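Local coordinates for tyrosinase (Burkholderia thailandensis, PDB 5ZRD), which uses a pair of copper ions to oxidise phenols, hydroxylating monophenols and probably oxidising the resulting catechols to quinones, at residues Y446-V449 with K455-E458. Numbering follows the deposited sequence.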
ATOM      1  N   TYR A 446     -37.909   1.655  23.480  1.00 39.43           N
ATOM      2  CA  TYR A 446     -39.271   1.911  23.937  1.00 38.98           C
ATOM      3  C   TYR A 446     -40.246   0.884  23.345  1.00 36.40           C
ATOM      4  O   TYR A 446     -40.091   0.385  22.223  1.00 35.59           O
ATOM      5  CB  TYR A 446     -39.726   3.318  23.536  1.00 38.95           C
ATOM      6  CG  TYR A 446     -38.890   4.408  24.134  1.00 39.61           C
ATOM      7  CD1 TYR A 446     -39.176   4.936  25.378  1.00 45.30           C
ATOM      8  CD2 TYR A 446     -37.760   4.868  23.487  1.00 45.35           C
ATOM      9  CE1 TYR A 446     -38.390   5.931  25.948  1.00 46.92           C
ATOM     10  CE2 TYR A 446     -36.960   5.858  24.040  1.00 44.79           C
ATOM     11  CZ  TYR A 446     -37.271   6.393  25.276  1.00 43.26           C
ATOM     12  OH  TYR A 446     -36.475   7.359  25.824  1.00 47.72           O
ATOM     13  N   ALA A 447     -41.287   0.606  24.107  1.00 37.70           N
ATOM     14  CA  ALA A 447     -42.438  -0.155  23.603  1.00 40.66           C
ATOM     15  C   ALA A 447     -43.717   0.684  23.807  1.00 42.93           C
ATOM     16  O   ALA A 447     -43.972   1.248  24.901  1.00 36.30           O
ATOM     17  CB  ALA A 447     -42.511  -1.509  24.291  1.00 37.50           C
ATOM     18  N   SER A 448     -44.501   0.823  22.755  1.00 42.51           N
ATOM     19  CA  SER A 448     -45.785   1.492  22.929  1.00 49.67           C
ATOM     20  C   SER A 448     -46.934   0.540  22.557  1.00 51.28           C
ATOM     21  O   SER A 448     -46.840  -0.240  21.578  1.00 42.08           O
ATOM     22  CB  SER A 448     -45.845   2.778  22.164  1.00 45.55           C
ATOM     23  OG  SER A 448     -45.773   2.512  20.784  1.00 48.30           O
ATOM     24  N   VAL A 449     -47.977   0.581  23.400  1.00 47.07           N
ATOM     25  CA  VAL A 449     -49.177  -0.202  23.190  1.00 52.41           C
ATOM     26  C   VAL A 449     -50.399   0.728  23.230  1.00 54.91           C
ATOM     27  O   VAL A 449     -50.604   1.512  24.154  1.00 51.35           O
ATOM     28  CB  VAL A 449     -49.293  -1.411  24.147  1.00 54.79           C
ATOM     29  CG1 VAL A 449     -48.232  -1.446  25.236  1.00 54.92           C
ATOM     30  CG2 VAL A 449     -50.685  -1.572  24.729  1.00 53.49           C
ATOM     31  N   LYS A 455     -55.860   5.020  23.324  1.00 62.40           N
ATOM     32  CA  LYS A 455     -54.909   5.554  24.321  1.00 72.51           C
ATOM     33  C   LYS A 455     -53.576   4.766  24.294  1.00 68.90           C
ATOM     34  O   LYS A 455     -53.534   3.582  24.688  1.00 52.54           O
ATOM     35  CB  LYS A 455     -55.542   5.526  25.720  1.00 80.37           C
ATOM     36  CG  LYS A 455     -54.556   5.591  26.883  1.00 82.51           C
ATOM     37  CD  LYS A 455     -55.076   6.271  28.127  1.00 81.74           C
ATOM     38  CE  LYS A 455     -53.983   6.493  29.155  1.00 85.73           C
ATOM     39  NZ  LYS A 455     -54.395   7.474  30.186  1.00 82.09           N
ATOM     40  N   THR A 456     -52.488   5.451  23.879  1.00 63.45           N
ATOM     41  CA  THR A 456     -51.117   4.882  23.783  1.00 62.76           C
ATOM     42  C   THR A 456     -50.388   4.997  25.136  1.00 57.77           C
ATOM     43  O   THR A 456     -50.289   6.080  25.699  1.00 57.73           O
ATOM     44  CB  THR A 456     -50.329   5.531  22.630  1.00 60.19           C
ATOM     45  OG1 THR A 456     -51.025   5.196  21.431  1.00 57.15           O
ATOM     46  CG2 THR A 456     -48.899   5.050  22.489  1.00 60.10           C
ATOM     47  N   ARG A 457     -49.918   3.855  25.656  1.00 55.69           N
ATOM     48  CA  ARG A 457     -48.948   3.791  26.776  1.00 57.27           C
ATOM     49  C   ARG A 457     -47.533   3.552  26.221  1.00 55.40           C
ATOM     50  O   ARG A 457     -47.341   2.715  25.330  1.00 50.72           O
ATOM     51  CB  ARG A 457     -49.289   2.641  27.725  1.00 60.44           C
ATOM     52  CG  ARG A 457     -50.138   3.026  28.920  1.00 69.01           C
ATOM     53  CD  ARG A 457     -50.815   1.788  29.477  1.00 76.65           C
ATOM     54  NE  ARG A 457     -51.501   2.042  30.738  1.00 79.66           N
ATOM     55  CZ  ARG A 457     -52.689   2.630  30.850  1.00 82.82           C
ATOM     56  NH1 ARG A 457     -53.368   2.983  29.767  1.00 73.96           N
ATOM     57  NH2 ARG A 457     -53.179   2.874  32.053  1.00 82.57           N
ATOM     58  N   GLU A 458     -46.543   4.258  26.761  1.00 51.63           N
ATOM     59  CA  GLU A 458     -45.136   4.028  26.399  1.00 49.05           C
ATOM     60  C   GLU A 458     -44.344   3.344  27.529  1.00 45.69           C
ATOM     61  O   GLU A 458     -44.331   3.797  28.665  1.00 43.98           O
ATOM     62  CB  GLU A 458     -44.429   5.328  26.056  1.00 51.35           C
ATOM     63  CG  GLU A 458     -43.404   5.117  24.964  1.00 59.14           C
ATOM     64  CD  GLU A 458     -42.551   6.339  24.702  1.00 62.67           C
ATOM     65  OE1 GLU A 458     -42.133   6.993  25.725  1.00 49.94           O
ATOM     66  OE2 GLU A 458     -42.321   6.633  23.484  1.00 55.26           O
TER
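Val449 and Arg457 face each other as a hydrogen-bonded antiparallel pair, each amide serving the other's carbonyl. Val449 N reaches Arg457 O at 2.9 Å, lying in that carbonyl's plane with an N-H...O angle of 158°. The return bond, from Arg457 N to Val449 O, is equally short and slightly straighter, though its donor is tilted from the carbonyl plane. In the neighbouring non-hydrogen-bonded pair, Ser448 with Glu458, the CA atoms are 4.3 Å apart, the shorter spacing usual for such pairs, and Ser448 CA brings its hydrogen to Arg457 O at 3.1 Å. Arg457 O thus receives both an N-H and a CA-H, and Val449 O does likewise from Arg457 N and Thr456 CA.

On the face bearing Ser448, side chains continue the packing. With CD anti to CA, the Glu458 side chain reaches diagonally across to Tyr446; Glu458 OE1 sits 3.6 Å from Tyr446 CD1, with carboxylate and ring planes 30° apart. Tyr446 CG lies anti to the carbonyl carbon (chi1 -61°), which stands the ring up beside the Glu458 carboxylate, and its hydroxyl is held by Gly291 O and Glu506. Glu458 OE2 forms a salt bridge with Arg504 of strand 502-509 that probably eases the close approach of Glu458 OE1 to the like-charged Asp292.

Toward the turn the packing thins. Thr456 CG2 still touches Ser448 CB at 3.8 Å, while its OG1 is hydrogen-bonded to Thr450 OG1. The side chain of Arg457 adds little beyond CB, 4.0 Å from Val449 O, before leading off into an exposed setting, and the end of Lys455 likewise turns away from the partner strand. The two antiparallel strands 441-450 and 456-466 form a beta hairpin, largely buried on strand 441-450 here and more exposed toward the turn, with 456-466 as an outermost strand of this chain's mixed sheet, away from the dicopper site.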